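Local coordinates for protein chitinase (Chromobacterium violaceum, PDB 4TXG) that probably hydrolyses the glycosidic bonds of chitin, as a family GH18 glycoside hydrolase that also carries a predicted carbohydrate-binding module, at residues Ile250-Trp255 and Gly272-Met277; Asp312-Thr317 and Asn393-Asp398; Ala369-Gly374 and His446-Gly451; Leu439-Ala444 and Val457-Pro462. All blocks are in the same frame, centred on the assembly; numbering follows the deposited sequence.

Contact 1: residues Ile250-Trp255 and Gly272-Met277; sequences ISVGGW and GGFYSM
Phe274 sets the edge of its ring against Val252 and Gly253, where strand 247-253 of the GH18 (beta/alpha)8 barrel runs into the SxGG motif of the family, here Ser251 to Gly254. Gly272 begins the turn that leads into helix 273-278, its carbonyl O taking a weak bond from Tyr275 N. Phe274 then supplies all of the contact from this side. Its chi1 of -85° keeps CG beside the backbone N and anti to the carbonyl carbon, and the ring points edge-on at the strand. Val252 C and Gly253 CA both lie in the ring plane at its rim, with Phe274 CE2 3.4 Å from Val252 O and 3.8 Å from Gly253 CA. Gly253, bare of a side chain and at phi 113°, lets the rim come this close to the backbone. Beside it, Val252 CG1 touches Phe274 CZ at 3.7 Å, the two side chains crossing nearly at right angles. Val252 O is also engaged by the next strand, accepting from Asp312 N in a probable hydrogen bond. Phe313 stacks on the Phe274 ring, and Tyr275, the next residue, meets Phe313 edge-to-face while its OH bonds to Tyr315 N. Met277 packs on Ile290 and Phe293 of helix 287-304. The helical turn carrying Phe274 closes with the bond from Met277 N to Gly273 O at 3.0 Å.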
loop_
_atom_site.group_PDB
_atom_site.type_symbol
_atom_site.label_atom_id
_atom_site.label_comp_id
_atom_site.label_asym_id
_atom_site.label_seq_id
_atom_site.Cartn_x
_atom_site.Cartn_y
_atom_site.Cartn_z
ATOM N N ILE A 250 8.717 10.043 6.186
ATOM C CA ILE A 250 9.881 9.194 5.964
ATOM C C ILE A 250 9.418 7.741 5.779
ATOM O O ILE A 250 8.751 7.168 6.651
ATOM C CB ILE A 250 10.912 9.342 7.126
ATOM C CG1 ILE A 250 12.137 8.449 6.886
ATOM C CG2 ILE A 250 10.268 9.089 8.512
ATOM C CD1 ILE A 250 12.920 8.805 5.600
ATOM N N SER A 251 9.727 7.160 4.620
ATOM C CA SER A 251 9.368 5.763 4.380
ATOM C C SER A 251 10.490 4.848 4.845
ATOM O O SER A 251 11.662 5.098 4.572
ATOM C CB SER A 251 9.063 5.505 2.908
ATOM O OG SER A 251 8.009 6.328 2.471
ATOM N N VAL A 252 10.115 3.783 5.543
ATOM C CA VAL A 252 11.092 2.890 6.146
ATOM C C VAL A 252 10.914 1.481 5.586
ATOM O O VAL A 252 9.823 0.924 5.651
ATOM C CB VAL A 252 10.945 2.848 7.682
ATOM C CG1 VAL A 252 12.112 2.066 8.315
ATOM C CG2 VAL A 252 10.848 4.263 8.250
ATOM N N GLY A 253 11.980 0.920 5.020
ATOM C CA GLY A 253 11.929 -0.441 4.503
ATOM C C GLY A 253 12.047 -0.534 2.990
ATOM O O GLY A 253 13.078 -0.186 2.408
ATOM N N GLY A 254 10.988 -1.011 2.349
ATOM C CA GLY A 254 11.031 -1.302 0.929
ATOM C C GLY A 254 11.521 -2.716 0.695
ATOM O O GLY A 254 11.845 -3.425 1.643
ATOM N N TRP A 255 11.602 -3.122 -0.569
ATOM C CA TRP A 255 11.934 -4.505 -0.902
ATOM C C TRP A 255 13.356 -4.869 -0.471
ATOM O O TRP A 255 13.580 -5.931 0.109
ATOM C CB TRP A 255 11.749 -4.747 -2.404
ATOM C CG TRP A 255 11.909 -6.198 -2.852
ATOM C CD1 TRP A 255 12.839 -6.682 -3.732
ATOM C CD2 TRP A 255 11.112 -7.326 -2.454
ATOM N NE1 TRP A 255 12.675 -8.034 -3.900
ATOM C CE2 TRP A 255 11.624 -8.456 -3.131
ATOM C CE3 TRP A 255 10.026 -7.493 -1.590
ATOM C CZ2 TRP A 255 11.077 -9.732 -2.977
ATOM C CZ3 TRP A 255 9.486 -8.767 -1.433
ATOM C CH2 TRP A 255 10.018 -9.868 -2.121
ATOM N N GLY A 272 18.447 -8.395 9.451
ATOM C CA GLY A 272 17.118 -8.842 9.849
ATOM C C GLY A 272 16.077 -7.734 9.763
ATOM O O GLY A 272 14.886 -8.009 9.625
ATOM N N GLY A 273 16.527 -6.485 9.848
ATOM C CA GLY A 273 15.644 -5.329 9.719
ATOM C C GLY A 273 14.360 -5.412 10.526
ATOM O O GLY A 273 14.384 -5.670 11.726
ATOM N N PHE A 274 13.233 -5.192 9.857
ATOM C CA PHE A 274 11.922 -5.274 10.498
ATOM C C PHE A 274 11.646 -6.637 11.140
ATOM O O PHE A 274 10.960 -6.716 12.151
ATOM C CB PHE A 274 10.817 -4.980 9.471
ATOM C CG PHE A 274 10.517 -3.516 9.284
ATOM C CD1 PHE A 274 9.830 -2.809 10.256
ATOM C CD2 PHE A 274 10.880 -2.863 8.118
ATOM C CE1 PHE A 274 9.534 -1.464 10.083
ATOM C CE2 PHE A 274 10.583 -1.516 7.940
ATOM C CZ PHE A 274 9.913 -0.822 8.918
ATOM N N TYR A 275 12.137 -7.713 10.537
ATOM C CA TYR A 275 11.822 -9.040 11.062
ATOM C C TYR A 275 12.391 -9.226 12.467
ATOM O O TYR A 275 11.689 -9.677 13.382
ATOM C CB TYR A 275 12.356 -10.130 10.140
ATOM C CG TYR A 275 11.719 -10.133 8.769
ATOM C CD1 TYR A 275 10.417 -10.581 8.589
ATOM C CD2 TYR A 275 12.428 -9.695 7.653
ATOM C CE1 TYR A 275 9.826 -10.590 7.337
ATOM C CE2 TYR A 275 11.855 -9.708 6.395
ATOM C CZ TYR A 275 10.554 -10.155 6.242
ATOM O OH TYR A 275 9.975 -10.177 4.998
ATOM N N SER A 276 13.657 -8.864 12.641
ATOM C CA SER A 276 14.315 -9.077 13.924
ATOM C C SER A 276 13.930 -7.973 14.909
ATOM O O SER A 276 13.931 -8.190 16.118
ATOM C CB SER A 276 15.838 -9.163 13.738
ATOM O OG SER A 276 16.315 -8.101 12.935
ATOM N N MET A 277 13.573 -6.801 14.389
ATOM C CA MET A 277 13.178 -5.689 15.251
ATOM C C MET A 277 11.811 -5.947 15.885
ATOM O O MET A 277 11.584 -5.553 17.030
ATOM C CB MET A 277 13.163 -4.358 14.473
ATOM C CG MET A 277 12.765 -3.124 15.317
ATOM S SD MET A 277 10.985 -2.735 15.255
ATOM C CE MET A 277 10.917 -1.987 13.645
#

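Contact 2: residues Asp312-Thr317 and Asn393-Asp398; sequences DFEYPT and NVMSYD. With CS (cesium ion), chain D; CS (cesium ion), chain M.
In what is, by family resemblance, the active-site cleft of the GH18 barrel, the sulfur of Met395 meets Asp312 and Glu314, the last two acids of the DxDxE signature. Met395 SD lies 3.5 Å from Glu314 OE2 and 4.0 Å from Asp312 OD1, each side chain running at a slant to the methionine. The two acids sit together against the sulfur, with Asp312 OD1 2.7 Å from Glu314 OE2. The Met395 chain is straight through CG and bends only at its last torsion (chi3 -62°), which swings the methyl toward Tyr315: CE ends 3.9 Å from Tyr315 CE1, at the ring's edge and near its plane. A cis peptide joins Glu314 to Tyr315, and Glu314 CB sits over the centre of one face of the tyrosine ring. Glu314 itself is extended beyond CG and carries its carboxylate out to a cesium ion, gripped through both oxygens, OE1 at 3.2 Å and OE2 at 3.0 Å. The same ion takes Met395 SD at 3.6 Å as a soft, long ligand, and waters make up most of the rest of its surroundings. One of these waters is hydrogen-bonded to Tyr315 OH (2.8 Å), one donates to Asp312 OD2, and another bonds to Tyr397 OH and also binds a second cesium ion, shared with Asp398 OD2 and Tyr464 OH. Cesium is probably a visitor from the crystallisation medium. Acids at the C-terminal end of one barrel strand and just beyond it, set against the Met-x-Tyr-Asp sequence at the end of another, are characteristic of the GH18 active site.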
loop_
_atom_site.group_PDB
_atom_site.type_symbol
_atom_site.label_atom_id
_atom_site.label_comp_id
_atom_site.label_asym_id
_atom_site.label_seq_id
_atom_site.Cartn_x
_atom_site.Cartn_y
_atom_site.Cartn_z
ATOM N N ASP A 312 7.026 0.676 5.435
ATOM C CA ASP A 312 7.016 -0.129 4.218
ATOM C C ASP A 312 7.692 -1.477 4.493
ATOM O O ASP A 312 8.746 -1.800 3.943
ATOM C CB ASP A 312 7.711 0.624 3.087
ATOM C CG ASP A 312 7.525 -0.045 1.738
ATOM O OD1 ASP A 312 6.899 -1.133 1.667
ATOM O OD2 ASP A 312 8.014 0.520 0.740
ATOM N N PHE A 313 7.066 -2.234 5.382
ATOM C CA PHE A 313 7.537 -3.545 5.825
ATOM C C PHE A 313 7.081 -4.592 4.806
ATOM O O PHE A 313 5.888 -4.897 4.721
ATOM C CB PHE A 313 6.975 -3.782 7.245
ATOM C CG PHE A 313 7.388 -5.074 7.934
ATOM C CD1 PHE A 313 8.007 -6.132 7.271
ATOM C CD2 PHE A 313 7.102 -5.224 9.287
ATOM C CE1 PHE A 313 8.341 -7.309 7.950
ATOM C CE2 PHE A 313 7.445 -6.388 9.979
ATOM C CZ PHE A 313 8.057 -7.435 9.305
ATOM N N GLU A 314 8.019 -5.120 4.016
ATOM C CA GLU A 314 7.675 -6.086 2.974
ATOM C C GLU A 314 8.277 -7.465 3.274
ATOM O O GLU A 314 9.406 -7.733 2.857
ATOM C CB GLU A 314 8.155 -5.585 1.593
ATOM C CG GLU A 314 7.629 -4.166 1.245
ATOM C CD GLU A 314 7.933 -3.687 -0.183
ATOM O OE1 GLU A 314 8.485 -4.446 -1.005
ATOM O OE2 GLU A 314 7.608 -2.521 -0.487
ATOM N N TYR A 315 7.554 -8.357 3.965
ATOM C CA TYR A 315 6.158 -8.190 4.411
ATOM C C TYR A 315 5.945 -8.936 5.713
ATOM O O TYR A 315 6.556 -9.985 5.914
ATOM C CB TYR A 315 5.163 -8.770 3.400
ATOM C CG TYR A 315 5.209 -8.124 2.056
ATOM C CD1 TYR A 315 4.495 -6.965 1.810
ATOM C CD2 TYR A 315 5.982 -8.666 1.038
ATOM C CE1 TYR A 315 4.538 -6.365 0.578
ATOM C CE2 TYR A 315 6.040 -8.065 -0.192
ATOM C CZ TYR A 315 5.314 -6.917 -0.416
ATOM O OH TYR A 315 5.364 -6.320 -1.653
ATOM N N PRO A 316 5.035 -8.440 6.566
ATOM C CA PRO A 316 4.706 -9.149 7.805
ATOM C C PRO A 316 3.651 -10.227 7.560
ATOM O O PRO A 316 2.558 -10.186 8.133
ATOM C CB PRO A 316 4.161 -8.035 8.703
ATOM C CG PRO A 316 3.450 -7.120 7.720
ATOM C CD PRO A 316 4.327 -7.146 6.468
ATOM N N THR A 317 3.968 -11.184 6.697
ATOM C CA THR A 317 2.992 -12.202 6.358
ATOM C C THR A 317 3.481 -13.589 6.755
ATOM O O THR A 317 4.687 -13.860 6.766
ATOM C CB THR A 317 2.660 -12.176 4.852
ATOM O OG1 THR A 317 1.639 -13.136 4.558
ATOM C CG2 THR A 317 3.895 -12.466 4.004
ATOM N N ASN A 393 -1.222 3.301 1.854
ATOM C CA ASN A 393 -0.882 3.455 0.448
ATOM C C ASN A 393 -0.813 2.066 -0.140
ATOM O O ASN A 393 0.136 1.324 0.131
ATOM C CB ASN A 393 0.455 4.178 0.290
ATOM C CG ASN A 393 0.421 5.575 0.871
ATOM O OD1 ASN A 393 -0.528 6.319 0.638
ATOM N ND2 ASN A 393 1.427 5.919 1.659
ATOM N N VAL A 394 -1.824 1.698 -0.918
ATOM C CA VAL A 394 -1.923 0.319 -1.381
ATOM C C VAL A 394 -1.026 0.130 -2.599
ATOM O O VAL A 394 -1.138 0.876 -3.572
ATOM C CB VAL A 394 -3.375 -0.065 -1.738
ATOM C CG1 VAL A 394 -3.411 -1.512 -2.249
ATOM C CG2 VAL A 394 -4.300 0.125 -0.520
ATOM N N MET A 395 -0.131 -0.854 -2.543
ATOM C CA MET A 395 0.830 -1.071 -3.622
ATOM C C MET A 395 0.179 -1.908 -4.719
ATOM O O MET A 395 0.527 -3.077 -4.950
ATOM C CB MET A 395 2.111 -1.715 -3.081
ATOM C CG MET A 395 2.893 -0.736 -2.200
ATOM S SD MET A 395 4.433 -1.402 -1.518
ATOM C CE MET A 395 3.761 -2.736 -0.536
ATOM N N SER A 396 -0.797 -1.282 -5.367
ATOM C CA SER A 396 -1.544 -1.877 -6.468
ATOM C C SER A 396 -0.767 -1.726 -7.774
ATOM O O SER A 396 -1.239 -1.150 -8.753
ATOM C CB SER A 396 -2.936 -1.241 -6.570
ATOM O OG SER A 396 -2.893 0.153 -6.303
ATOM N N TYR A 397 0.452 -2.242 -7.749
ATOM C CA TYR A 397 1.303 -2.328 -8.919
ATOM C C TYR A 397 2.245 -3.491 -8.652
ATOM O O TYR A 397 2.185 -4.096 -7.578
ATOM C CB TYR A 397 2.055 -1.016 -9.181
ATOM C CG TYR A 397 2.671 -0.338 -7.954
ATOM C CD1 TYR A 397 3.693 -0.944 -7.226
ATOM C CD2 TYR A 397 2.242 0.918 -7.547
ATOM C CE1 TYR A 397 4.255 -0.318 -6.113
ATOM C CE2 TYR A 397 2.806 1.552 -6.444
ATOM C CZ TYR A 397 3.813 0.926 -5.736
ATOM O OH TYR A 397 4.370 1.551 -4.639
ATOM N N ASP A 398 3.110 -3.797 -9.614
ATOM C CA ASP A 398 3.896 -5.031 -9.584
ATOM C C ASP A 398 3.022 -6.256 -9.329
ATOM O O ASP A 398 3.446 -7.203 -8.660
ATOM C CB ASP A 398 5.008 -4.948 -8.540
ATOM C CG ASP A 398 6.160 -4.079 -8.998
ATOM O OD1 ASP A 398 6.183 -3.700 -10.186
ATOM O OD2 ASP A 398 7.054 -3.792 -8.177
HETATM CS CS CS D . 7.003 -2.916 -3.453
HETATM CS CS CS M . 7.608 -0.449 -7.092
HETATM O O HOH W 1 8.063 -0.127 -2.032
HETATM O O HOH W 2 7.462 -5.988 -3.437
HETATM O O HOH W 3 6.937 0.479 -3.993
HETATM O O HOH W 4 9.902 -2.882 -5.233
HETATM O O HOH W 5 6.360 -3.729 -5.946
#

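Contact 3: residues Ala369-Gly374 and His446-Gly451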
loop_
_atom_site.group_PDB
_atom_site.type_symbol
_atom_site.label_atom_id
_atom_site.label_comp_id
_atom_site.label_asym_id
_atom_site.label_seq_id
_atom_site.Cartn_x
_atom_site.Cartn_y
_atom_site.Cartn_z
ATOM N N ALA A 369 2.798 1.452 3.508
ATOM C CA ALA A 369 2.700 0.887 2.167
ATOM C C ALA A 369 2.329 -0.575 2.351
ATOM O O ALA A 369 3.070 -1.337 2.995
ATOM C CB ALA A 369 4.009 1.038 1.420
ATOM N N VAL A 370 1.175 -0.957 1.811
ATOM C CA VAL A 370 0.556 -2.239 2.127
ATOM C C VAL A 370 0.323 -3.029 0.837
ATOM O O VAL A 370 0.120 -2.442 -0.227
ATOM C CB VAL A 370 -0.779 -2.043 2.902
ATOM C CG1 VAL A 370 -0.531 -1.365 4.247
ATOM C CG2 VAL A 370 -1.781 -1.230 2.080
ATOM N N PRO A 371 0.383 -4.366 0.920
ATOM C CA PRO A 371 0.326 -5.152 -0.315
ATOM C C PRO A 371 -1.063 -5.174 -0.962
ATOM O O PRO A 371 -2.082 -5.132 -0.270
ATOM C CB PRO A 371 0.747 -6.560 0.144
ATOM C CG PRO A 371 0.405 -6.601 1.606
ATOM C CD PRO A 371 0.652 -5.196 2.108
ATOM N N ALA A 372 -1.093 -5.222 -2.290
ATOM C CA ALA A 372 -2.356 -5.432 -3.005
ATOM C C ALA A 372 -2.613 -6.922 -3.239
ATOM O O ALA A 372 -3.748 -7.336 -3.491
ATOM C CB ALA A 372 -2.349 -4.684 -4.350
ATOM N N SER A 373 -1.552 -7.720 -3.138
ATOM C CA SER A 373 -1.601 -9.158 -3.450
ATOM C C SER A 373 -2.489 -9.991 -2.525
ATOM O O SER A 373 -2.250 -10.060 -1.322
ATOM C CB SER A 373 -0.188 -9.745 -3.412
ATOM O OG SER A 373 -0.238 -11.151 -3.491
ATOM N N GLY A 374 -3.488 -10.653 -3.098
ATOM C CA GLY A 374 -4.336 -11.544 -2.330
ATOM C C GLY A 374 -3.560 -12.716 -1.755
ATOM O O GLY A 374 -3.947 -13.279 -0.730
ATOM N N HIS A 446 -11.138 -2.892 -2.316
ATOM C CA HIS A 446 -12.281 -3.444 -1.606
ATOM C C HIS A 446 -11.854 -4.310 -0.428
ATOM O O HIS A 446 -12.561 -4.367 0.587
ATOM C CB HIS A 446 -13.174 -4.210 -2.578
ATOM C CG HIS A 446 -14.069 -3.299 -3.358
ATOM N ND1 HIS A 446 -15.059 -2.560 -2.753
ATOM C CD2 HIS A 446 -14.073 -2.953 -4.667
ATOM C CE1 HIS A 446 -15.668 -1.818 -3.666
ATOM N NE2 HIS A 446 -15.097 -2.043 -4.832
ATOM N N TYR A 447 -10.689 -4.944 -0.534
ATOM C CA TYR A 447 -10.134 -5.645 0.621
ATOM C C TYR A 447 -9.943 -4.664 1.791
ATOM O O TYR A 447 -10.375 -4.926 2.918
ATOM C CB TYR A 447 -8.787 -6.330 0.272
ATOM C CG TYR A 447 -8.047 -6.805 1.509
ATOM C CD1 TYR A 447 -7.206 -5.945 2.212
ATOM C CD2 TYR A 447 -8.221 -8.100 2.004
ATOM C CE1 TYR A 447 -6.560 -6.357 3.359
ATOM C CE2 TYR A 447 -7.566 -8.514 3.153
ATOM C CZ TYR A 447 -6.737 -7.630 3.826
ATOM O OH TYR A 447 -6.060 -8.029 4.982
ATOM N N TYR A 448 -9.292 -3.539 1.524
ATOM C CA TYR A 448 -8.936 -2.626 2.615
ATOM C C TYR A 448 -10.152 -1.921 3.219
ATOM O O TYR A 448 -10.105 -1.489 4.371
ATOM C CB TYR A 448 -7.871 -1.618 2.140
ATOM C CG TYR A 448 -6.521 -2.317 2.114
ATOM C CD1 TYR A 448 -5.831 -2.558 3.292
ATOM C CD2 TYR A 448 -5.976 -2.797 0.926
ATOM C CE1 TYR A 448 -4.626 -3.245 3.300
ATOM C CE2 TYR A 448 -4.760 -3.488 0.922
ATOM C CZ TYR A 448 -4.090 -3.700 2.114
ATOM O OH TYR A 448 -2.884 -4.387 2.145
ATOM N N ARG A 449 -11.255 -1.839 2.476
ATOM C CA ARG A 449 -12.471 -1.247 3.037
ATOM C C ARG A 449 -13.089 -2.103 4.137
ATOM O O ARG A 449 -13.981 -1.647 4.855
ATOM C CB ARG A 449 -13.507 -1.003 1.940
ATOM C CG ARG A 449 -13.136 0.146 1.021
ATOM C CD ARG A 449 -13.250 1.489 1.765
ATOM N NE ARG A 449 -14.661 1.841 1.896
ATOM C CZ ARG A 449 -15.383 1.613 2.974
ATOM N NH1 ARG A 449 -14.821 1.067 4.044
ATOM N NH2 ARG A 449 -16.662 1.939 2.992
ATOM N N GLY A 450 -12.643 -3.348 4.257
ATOM C CA GLY A 450 -13.119 -4.190 5.334
ATOM C C GLY A 450 -12.806 -3.571 6.683
ATOM O O GLY A 450 -13.598 -3.681 7.621
ATOM N N GLY A 451 -11.658 -2.902 6.781
ATOM C CA GLY A 451 -11.207 -2.365 8.058
ATOM C C GLY A 451 -10.917 -0.873 8.058
ATOM O O GLY A 451 -10.437 -0.341 9.060
#
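Tyr448 OH donates a short hydrogen bond of 2.7 Å to Pro371 O, tying the end of helix 441-448 to the end of strand 365-371. The hydroxyl arrives in the carbonyl plane and on a lone pair, with a C=O...O angle of 140°, and Pro371 O lies in the plane of the phenol ring at its edge. Val370 approaches Tyr448 from the opposite direction. Its CB comes within 3.2 Å of Tyr448 OH and its CG2 within 3.4 Å of Tyr448 CZ, reaching the oxygen end of the ring obliquely. With CG1 at -63°, anti to the carbonyl carbon, CG2 falls between the backbone N and the carbonyl carbon, and so faces the phenol. The pyrrolidine of Pro371 crosses the tyrosine at about a right angle, its CD 3.6 Å from Tyr448 OH. One step out, Tyr447 covers one face of the Tyr448 ring edge-first, with Tyr447 CD1 3.5 Å above its centre, so the phenol is held both at its hydroxyl and over its face. Gly450 N bonds back to Tyr447 O at 3.1 Å. Leu377 of helix 374-377 touches Tyr447, Tyr448 and Pro371 alike, and Val394 of the adjoining strand packs on both Val370 and Tyr448. Further away, Ser764 OG bonds to Tyr447 O and Ser767 OG to Gly450 O, so this helix end also meets the C-terminal region. An outer helix packed against the outward-facing side chains of parallel strands is the hallmark of the (beta/alpha)8 barrel.

Contact 4: residues Leu439-Ala444 and Val457-Pro462; sequences LNTDWA and VNMGVP
Thr441, at the start of helix 441-448, and Met459, inside strand 457-462, have their CA atoms 7.3 Å apart, the closest pair between helix and strand. The helix belongs to the beta-alpha-beta crossover of the (beta/alpha)8 barrel from strand 391-395 to strand 457-462, on which it packs. The two side chains run antiparallel, alongside one another. Met459 is folded at chi2 (-51°) and again at chi3, which curls its methyl onto the helix instead of stretching it forward. There CE rests 3.5 Å from Thr441 O and 3.7 Å from Thr441 CG2, with Ala444 CB one turn along the helix at 4.2 Å. The threonine divides its two branches between different tasks. Its methyl, anti to the backbone N (chi1 places OG1 at -58°), faces the methionine; its hydroxyl bonds to Ala412 O and also to a water, at 2.9 Å from OG1, that donates to Gly460 O over the same distance. Gly460 O receives a further hydrogen bond from Ser396 OG. The helix start is secured by Asn440 at the N-cap, where OD1 accepts from Trp443 N at 2.8 Å. That bond is far from straight, with an N-H...O angle of 142°, and the donor lies well above the carbonyl plane of the amide. Val394, Tyr445 and Trp591 of helix 582-594 also pack around the methionine. No direct hydrogen bond joins the two segments: a methyl group packed on a helical turn supplies the apolar part, and one water shared by hydroxyl and carbonyl supplies the polar part of their cohesion.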
loop_
_atom_site.group_PDB
_atom_site.type_symbol
_atom_site.label_atom_id
_atom_site.label_comp_id
_atom_site.label_asym_id
_atom_site.label_seq_id
_atom_site.Cartn_x
_atom_site.Cartn_y
_atom_site.Cartn_z
ATOM N N LEU A 439 -6.296 -10.181 -8.781
ATOM C CA LEU A 439 -5.042 -9.492 -9.103
ATOM C C LEU A 439 -5.322 -8.157 -9.784
ATOM O O LEU A 439 -4.975 -7.946 -10.950
ATOM C CB LEU A 439 -4.142 -10.364 -9.998
ATOM C CG LEU A 439 -3.426 -11.524 -9.302
ATOM C CD1 LEU A 439 -2.527 -12.274 -10.274
ATOM C CD2 LEU A 439 -2.619 -11.008 -8.111
ATOM N N ASN A 440 -5.958 -7.253 -9.055
ATOM C CA ASN A 440 -6.313 -5.965 -9.632
ATOM C C ASN A 440 -6.562 -4.932 -8.547
ATOM O O ASN A 440 -6.838 -5.273 -7.401
ATOM C CB ASN A 440 -7.544 -6.104 -10.541
ATOM C CG ASN A 440 -8.744 -6.694 -9.810
ATOM O OD1 ASN A 440 -9.518 -5.968 -9.193
ATOM N ND2 ASN A 440 -8.896 -8.018 -9.868
ATOM N N THR A 441 -6.437 -3.667 -8.932
ATOM C CA THR A 441 -6.539 -2.529 -8.026
ATOM C C THR A 441 -7.890 -2.473 -7.320
ATOM O O THR A 441 -7.965 -2.220 -6.111
ATOM C CB THR A 441 -6.303 -1.225 -8.819
ATOM O OG1 THR A 441 -5.007 -1.296 -9.431
ATOM C CG2 THR A 441 -6.368 0.009 -7.913
ATOM N N ASP A 442 -8.948 -2.739 -8.077
ATOM C CA ASP A 442 -10.313 -2.677 -7.553
ATOM C C ASP A 442 -10.490 -3.690 -6.424
ATOM O O ASP A 442 -11.106 -3.370 -5.396
ATOM C CB ASP A 442 -11.323 -2.923 -8.687
ATOM C CG ASP A 442 -12.768 -2.851 -8.230
ATOM O OD1 ASP A 442 -13.357 -1.745 -8.229
ATOM O OD2 ASP A 442 -13.334 -3.916 -7.898
ATOM N N TRP A 443 -9.929 -4.890 -6.590
ATOM C CA TRP A 443 -10.085 -5.931 -5.567
ATOM C C TRP A 443 -9.356 -5.512 -4.296
ATOM O O TRP A 443 -9.893 -5.624 -3.186
ATOM C CB TRP A 443 -9.561 -7.300 -6.051
ATOM C CG TRP A 443 -9.712 -8.358 -4.979
ATOM C CD1 TRP A 443 -10.779 -9.186 -4.784
ATOM C CD2 TRP A 443 -8.778 -8.653 -3.932
ATOM N NE1 TRP A 443 -10.562 -9.992 -3.684
ATOM C CE2 TRP A 443 -9.336 -9.684 -3.146
ATOM C CE3 TRP A 443 -7.509 -8.155 -3.594
ATOM C CZ2 TRP A 443 -8.682 -10.223 -2.036
ATOM C CZ3 TRP A 443 -6.856 -8.681 -2.483
ATOM C CH2 TRP A 443 -7.446 -9.710 -1.715
ATOM N N ALA A 444 -8.128 -5.021 -4.458
ATOM C CA ALA A 444 -7.319 -4.603 -3.315
ATOM C C ALA A 444 -7.977 -3.463 -2.540
ATOM O O ALA A 444 -7.968 -3.451 -1.311
ATOM C CB ALA A 444 -5.926 -4.194 -3.779
ATOM N N VAL A 457 -7.917 5.259 2.606
ATOM C CA VAL A 457 -7.270 4.389 1.622
ATOM C C VAL A 457 -6.799 5.194 0.410
ATOM O O VAL A 457 -7.564 5.989 -0.134
ATOM C CB VAL A 457 -8.227 3.276 1.126
ATOM C CG1 VAL A 457 -7.522 2.363 0.126
ATOM C CG2 VAL A 457 -8.766 2.457 2.309
ATOM N N ASN A 458 -5.553 4.990 -0.007
ATOM C CA ASN A 458 -5.057 5.562 -1.264
ATOM C C ASN A 458 -4.513 4.447 -2.142
ATOM O O ASN A 458 -3.825 3.557 -1.654
ATOM C CB ASN A 458 -3.979 6.608 -1.000
ATOM C CG ASN A 458 -4.385 7.576 0.096
ATOM O OD1 ASN A 458 -5.151 8.505 -0.129
ATOM N ND2 ASN A 458 -3.906 7.328 1.297
ATOM N N MET A 459 -4.822 4.489 -3.433
ATOM C CA MET A 459 -4.400 3.413 -4.323
ATOM C C MET A 459 -3.158 3.803 -5.116
ATOM O O MET A 459 -3.072 4.919 -5.635
ATOM C CB MET A 459 -5.543 3.039 -5.270
ATOM C CG MET A 459 -6.812 2.610 -4.535
ATOM S SD MET A 459 -6.567 1.345 -3.277
ATOM C CE MET A 459 -5.967 -0.026 -4.265
ATOM N N GLY A 460 -2.204 2.878 -5.216
ATOM C CA GLY A 460 -0.957 3.156 -5.914
ATOM C C GLY A 460 -1.017 2.915 -7.416
ATOM O O GLY A 460 -1.692 2.003 -7.882
ATOM N N VAL A 461 -0.286 3.734 -8.167
ATOM C CA VAL A 461 -0.077 3.515 -9.594
ATOM C C VAL A 461 1.416 3.642 -9.894
ATOM O O VAL A 461 2.138 4.354 -9.175
ATOM C CB VAL A 461 -0.852 4.529 -10.465
ATOM C CG1 VAL A 461 -2.353 4.408 -10.231
ATOM C CG2 VAL A 461 -0.365 5.958 -10.201
ATOM N N PRO A 462 1.893 2.948 -10.939
ATOM C CA PRO A 462 3.318 2.994 -11.277
ATOM C C PRO A 462 3.654 4.058 -12.314
ATOM O O PRO A 462 2.886 4.247 -13.253
ATOM C CB PRO A 462 3.571 1.604 -11.858
ATOM C CG PRO A 462 2.283 1.305 -12.585
ATOM C CD PRO A 462 1.185 1.918 -11.730
HETATM O O HOH W 6 -3.323 0.967 -10.000
#

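From the N terminus, contact 1 closes a short loop after strand 247-253 before any other contact opens. Contact 2 then spans from the end of strand 308-312 to strand 391-395. Contact 3 opens inside that span and closes beyond it, and contact 4 in turn opens inside contact 3 and closes after it; these two crossings leave none of the four nested. All reach the same barrel sheet. Contacts 1 and 2 meet through neighbouring strands, with Gly254 N probably bonded to Asp312 O. Strand 391-395 lies between the strands of contacts 3 and 4, which also share helix 441-448, so cleft and outer helix layer are joined.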